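PDB 3QC0: sugar isomerase from Sinorhizobium meliloti, which binds a zinc ion in a xylose isomerase-like TIM barrel and probably isomerises a sugar, though its substrate is not established. Local coordinates for residues E166-G169 with P170-V174; R119-V122 with E123-A127. All coordinates share one frame; numbering follows the deposited sequence.

Contact 1: E166-G169 with P170-V174; sequences ETLG and PGVGV
L168 and V172 meet through the inner part of one side chain and a single methyl of the other: CB of L168 lies 3.9 Å from CG1 of V172. This is the apolar part of the contact, and it closes a short connection in which helix 158-168 ends and strand 172-177 begins. CG1 of V172 sits between its own backbone N and carbonyl carbon (chi1 63°), which turns it back toward the start of the turn, where it also lies 3.3 Å from the carbonyl O of G169. V172 was modelled in two conformers, and these methyl contacts belong to one of them.

The backbone makes the corner. G169 is the first residue to leave helical geometry, with phi at +91°, and from it a type II beta turn runs to V172 with P170 and G171 at its two central positions. G171 also has positive phi (99°), as the third position of such a turn favours.

One water lies 3.1 Å from O of G169 and 2.7 Å from O of V172, placed to donate to either, though it has more acceptors in reach than protons. Backbone hydrogen bonds between L139 and both G171 and G173 tie turn and strand to strand 139-141. With no direct hydrogen bond between 166-169 and 170-174, the corner probably owes much of its shape to its two glycines and proline.

Contact 2: R119-V122 with E123-A127; sequences RMVV and EGIAA
E123 leans back along the helix past the oxygen end of the R119 carbonyl, one turn earlier. Its CB is 3.5 Å from O of R119, and CG comes closer still, 3.3 Å from that same oxygen. The placement follows from chi1 of -69°, which sets CG anti to the carbonyl carbon and beside the backbone N. Beyond CG the chain runs extended: CD is still near the oxygen, whereas OE1 at the tip has R119 O and M120 CA as its nearest neighbours, both beyond 4 Å. The carboxylate makes no salt bridge with the R119 guanidinium, since NE of R119 and OE2 of E123 stand 5.7 Å apart. NE of R119 hydrogen-bonds a bound tetraethylene glycol, probably left from crystallisation.

Both segments lie on helix 114-135, the helix of the beta-alpha-beta unit that leads from strand 100-103 to strand 139-141 of the TIM barrel. Four successive i+4 to i backbone bonds run through these two turns, the straightest from N of I125 to O of V121 (175° at the hydrogen). From N of G124 to O of M120 the distance is a short 2.8 Å, but the bond is bent to 143° and tilted from the carbonyl plane.

V121 and I125 lie side by side and point the same way, with CG1 of V121 3.8 Å from CD1 of I125. CG1 of I125 also passes 3.3 Å from the carbonyl O of V121. Farther out, V121 packs on A104 and C154, and I125 reaches L139 and I141 of strand 139-141.

Overall arrangement
Along the chain contact 2 comes first, within helix 114-135; strand 139-141 and most of helix 158-168 follow before contact 1 turns the chain into strand 172-177. The two belong to consecutive beta-alpha-beta units of the eight-stranded barrel, sharing strand 139-141, and their centres are about 12 Å apart. They touch directly: L168 places CD1 3.4 Å from CG2 of I125 and also packs on V122 and A126, while V172, in one of its two conformers, reaches I125 more loosely. Adjacent outer helices are thus packed together beside the barrel wall. The side chains of V172 and I125 each lie about 10 Å from that of the zinc ligand E142, so neither contact forms the metal site.

Contact 1: E166-G169 with P170-V174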
ATOM      1  N   GLU A 166      20.113  -0.425   9.808  1.00 20.44           N
ATOM      2  CA  GLU A 166      20.798  -0.920  11.019  0.54 21.80           C
ATOM      3  C   GLU A 166      21.671  -2.124  10.739  1.00 22.93           C
ATOM      4  O   GLU A 166      22.755  -2.285  11.368  1.00 25.56           O
ATOM      5  CB  GLU A 166      19.780  -1.266  12.102  0.54 21.63           C
ATOM      6  CG  GLU A 166      19.137  -0.069  12.704  0.54 21.30           C
ATOM      7  CD  GLU A 166      18.504  -0.375  14.055  0.54 24.80           C
ATOM      8  OE1 GLU A 166      17.529  -1.161  14.118  0.54 22.24           O
ATOM      9  OE2 GLU A 166      18.995   0.168  15.063  0.54 29.25           O
ATOM     10  N   THR A 167      21.249  -2.994   9.837  1.00 24.21           N
ATOM     11  CA  THR A 167      21.971  -4.224   9.489  1.00 26.27           C
ATOM     12  C   THR A 167      23.266  -3.905   8.736  1.00 27.10           C
ATOM     13  O   THR A 167      24.330  -4.530   8.956  1.00 28.35           O
ATOM     14  CB  THR A 167      21.117  -5.146   8.621  1.00 27.23           C
ATOM     15  OG1 THR A 167      19.956  -5.593   9.353  1.00 29.40           O
ATOM     16  CG2 THR A 167      21.912  -6.376   8.145  1.00 29.39           C
ATOM     17  N   LEU A 168      23.185  -2.893   7.880  1.00 24.72           N
ATOM     18  CA  LEU A 168      24.278  -2.634   6.947  1.00 25.72           C
ATOM     19  C   LEU A 168      25.276  -1.662   7.455  1.00 27.30           C
ATOM     20  O   LEU A 168      26.421  -1.646   6.968  1.00 29.29           O
ATOM     21  CB  LEU A 168      23.703  -2.100   5.648  1.00 23.71           C
ATOM     22  CG  LEU A 168      22.933  -3.150   4.880  1.00 24.17           C
ATOM     23  CD1 LEU A 168      22.513  -2.482   3.599  1.00 25.40           C
ATOM     24  CD2 LEU A 168      23.746  -4.459   4.638  1.00 25.84           C
ATOM     25  N   GLY A 169      24.846  -0.758   8.323  1.00 29.06           N
ATOM     26  CA  GLY A 169      25.744   0.154   8.972  1.00 30.85           C
ATOM     27  C   GLY A 169      25.968   1.469   8.261  1.00 30.70           C
ATOM     28  O   GLY A 169      25.116   1.979   7.568  1.00 29.82           O
ATOM     29  N   PRO A 170      27.158   2.051   8.426  1.00 30.59           N
ATOM     30  CA  PRO A 170      27.308   3.456   8.022  1.00 29.04           C
ATOM     31  C   PRO A 170      27.297   3.646   6.516  1.00 25.91           C
ATOM     32  O   PRO A 170      27.655   2.701   5.785  1.00 26.94           O
ATOM     33  CB  PRO A 170      28.725   3.835   8.548  1.00 30.69           C
ATOM     34  CG  PRO A 170      29.402   2.502   8.876  1.00 32.69           C
ATOM     35  CD  PRO A 170      28.267   1.592   9.285  1.00 32.65           C
ATOM     36  N   GLY A 171      26.796   4.799   6.073  1.00 23.60           N
ATOM     37  CA  GLY A 171      26.745   5.109   4.624  1.00 20.69           C
ATOM     38  C   GLY A 171      25.421   4.890   3.930  1.00 18.32           C
ATOM     39  O   GLY A 171      25.276   5.220   2.742  1.00 18.03           O
ATOM     40  N   VAL A 172      24.476   4.360   4.712  1.00 17.65           N
ATOM     41  CA  VAL A 172      23.150   4.100   4.179  0.56 15.73           C
ATOM     42  C   VAL A 172      22.108   4.701   5.125  1.00 16.17           C
ATOM     43  O   VAL A 172      22.153   4.545   6.354  1.00 18.40           O
ATOM     44  CB  VAL A 172      22.930   2.603   3.800  0.56 15.78           C
ATOM     45  CG1 VAL A 172      23.013   1.664   5.011  0.56 13.98           C
ATOM     46  CG2 VAL A 172      21.579   2.417   3.038  0.56 13.31           C
ATOM     47  N   GLY A 173      21.175   5.438   4.517  1.00 15.55           N
ATOM     48  CA  GLY A 173      20.082   6.067   5.239  1.00 14.46           C
ATOM     49  C   GLY A 173      18.796   5.895   4.464  1.00 13.71           C
ATOM     50  O   GLY A 173      18.689   4.978   3.649  1.00 14.02           O
ATOM     51  N   VAL A 174      17.862   6.809   4.698  1.00 14.10           N
ATOM     52  CA  VAL A 174      16.534   6.727   4.083  1.00 14.04           C
ATOM     53  C   VAL A 174      16.122   8.022   3.391  1.00 14.04           C
ATOM     54  O   VAL A 174      16.458   9.117   3.843  1.00 14.89           O
ATOM     55  CB  VAL A 174      15.440   6.277   5.133  1.00 14.45           C
ATOM     56  CG1 VAL A 174      15.715   4.857   5.640  1.00 16.00           C
ATOM     57  CG2 VAL A 174      15.283   7.297   6.298  1.00 15.99           C
TER
HETATM   58  O   HOH W   1      22.656   3.470   8.794  1.00 31.41           O

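Contact 2: R119-V122 with E123-A127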
ATOM      1  N   ARG A 119      16.000 -10.230   0.853  1.00 13.51           N
ATOM      2  CA  ARG A 119      17.395 -10.584   1.150  1.00 14.74           C
ATOM      3  C   ARG A 119      18.326 -10.121   0.020  1.00 14.41           C
ATOM      4  O   ARG A 119      19.446  -9.652   0.272  1.00 14.20           O
ATOM      5  CB  ARG A 119      17.578 -12.074   1.384  1.00 16.33           C
ATOM      6  CG  ARG A 119      16.954 -12.542   2.677  1.00 20.43           C
ATOM      7  CD  ARG A 119      17.379 -13.957   3.046  1.00 25.56           C
ATOM      8  NE  ARG A 119      16.997 -14.953   2.042  1.00 26.42           N
ATOM      9  CZ  ARG A 119      15.835 -15.614   2.028  1.00 29.17           C
ATOM     10  NH1 ARG A 119      14.901 -15.378   2.928  1.00 27.92           N
ATOM     11  NH2 ARG A 119      15.615 -16.514   1.084  1.00 32.32           N
HETATM   12  N   MSE A 120      17.906 -10.267  -1.221  1.00 14.41           N
HETATM   13  CA  MSE A 120      18.726  -9.805  -2.387  1.00 14.28           C
HETATM   14  C   MSE A 120      18.920  -8.320  -2.366  1.00 12.72           C
HETATM   15  O   MSE A 120      19.975  -7.836  -2.744  1.00 12.30           O
HETATM   16  CB  MSE A 120      18.095 -10.215  -3.696  1.00 14.09           C
HETATM   17  CG  MSE A 120      18.002 -11.705  -3.945  1.00 14.86           C
HETATM   18 SE   MSE A 120      16.993 -12.132  -5.507  0.75 14.37          SE
HETATM   19  CE  MSE A 120      17.060 -14.048  -5.417  1.00 21.60           C
ATOM     20  N   VAL A 121      17.928  -7.567  -1.909  1.00 12.63           N
ATOM     21  CA  VAL A 121      18.074  -6.112  -1.694  1.00 11.75           C
ATOM     22  C   VAL A 121      19.146  -5.787  -0.677  1.00 11.85           C
ATOM     23  O   VAL A 121      20.037  -5.004  -0.925  1.00 13.19           O
ATOM     24  CB  VAL A 121      16.713  -5.446  -1.316  1.00 13.11           C
ATOM     25  CG1 VAL A 121      16.910  -3.992  -0.946  1.00 13.49           C
ATOM     26  CG2 VAL A 121      15.696  -5.598  -2.511  1.00 13.77           C
ATOM     27  N   VAL A 122      19.065  -6.461   0.473  1.00 12.84           N
ATOM     28  CA  VAL A 122      20.062  -6.211   1.525  1.00 13.56           C
ATOM     29  C   VAL A 122      21.479  -6.552   1.002  1.00 13.95           C
ATOM     30  O   VAL A 122      22.425  -5.774   1.164  1.00 13.68           O
ATOM     31  CB  VAL A 122      19.737  -6.961   2.804  1.00 14.68           C
ATOM     32  CG1 VAL A 122      20.819  -6.743   3.864  1.00 17.71           C
ATOM     33  CG2 VAL A 122      18.339  -6.510   3.302  1.00 16.30           C
ATOM     34  N   GLU A 123      21.619  -7.708   0.380  1.00 13.69           N
ATOM     35  CA  GLU A 123      22.894  -8.139  -0.149  1.00 15.06           C
ATOM     36  C   GLU A 123      23.403  -7.206  -1.248  1.00 14.33           C
ATOM     37  O   GLU A 123      24.598  -6.909  -1.330  1.00 14.24           O
ATOM     38  CB  GLU A 123      22.779  -9.547  -0.708  1.00 17.19           C
ATOM     39  CG  GLU A 123      22.578 -10.637   0.300  1.00 22.40           C
ATOM     40  CD  GLU A 123      22.239 -12.006  -0.376  1.00 31.20           C
ATOM     41  OE1 GLU A 123      22.129 -12.110  -1.631  1.00 37.93           O
ATOM     42  OE2 GLU A 123      22.069 -12.971   0.367  1.00 38.95           O
ATOM     43  N   GLY A 124      22.490  -6.699  -2.054  1.00 14.09           N
ATOM     44  CA  GLY A 124      22.852  -5.807  -3.145  1.00 12.73           C
ATOM     45  C   GLY A 124      23.359  -4.478  -2.617  1.00 12.59           C
ATOM     46  O   GLY A 124      24.389  -3.933  -3.088  1.00 12.89           O
ATOM     47  N   ILE A 125      22.636  -3.902  -1.645  1.00 11.96           N
ATOM     48  CA  ILE A 125      23.085  -2.656  -0.978  1.00 12.66           C
ATOM     49  C   ILE A 125      24.436  -2.857  -0.331  1.00 13.20           C
ATOM     50  O   ILE A 125      25.335  -2.029  -0.503  1.00 13.68           O
ATOM     51  CB  ILE A 125      22.060  -2.074  -0.015  1.00 12.69           C
ATOM     52  CG1 ILE A 125      20.736  -1.810  -0.773  1.00 12.34           C
ATOM     53  CG2 ILE A 125      22.575  -0.797   0.620  1.00 14.33           C
ATOM     54  CD1 ILE A 125      19.547  -1.448   0.184  1.00 16.35           C
ATOM     55  N   ALA A 126      24.606  -3.984   0.343  1.00 13.80           N
ATOM     56  CA  ALA A 126      25.886  -4.284   0.971  1.00 13.76           C
ATOM     57  C   ALA A 126      27.030  -4.346  -0.043  1.00 12.99           C
ATOM     58  O   ALA A 126      28.145  -3.895   0.253  1.00 14.49           O
ATOM     59  CB  ALA A 126      25.818  -5.578   1.710  1.00 14.28           C
ATOM     60  N   ALA A 127      26.733  -4.849  -1.240  1.00 13.42           N
ATOM     61  CA  ALA A 127      27.727  -4.984  -2.301  1.00 13.41           C
ATOM     62  C   ALA A 127      28.134  -3.623  -2.868  1.00 13.39           C
ATOM     63  O   ALA A 127      29.297  -3.427  -3.270  1.00 14.42           O
ATOM     64  CB  ALA A 127      27.226  -5.916  -3.442  1.00 14.47           C
TER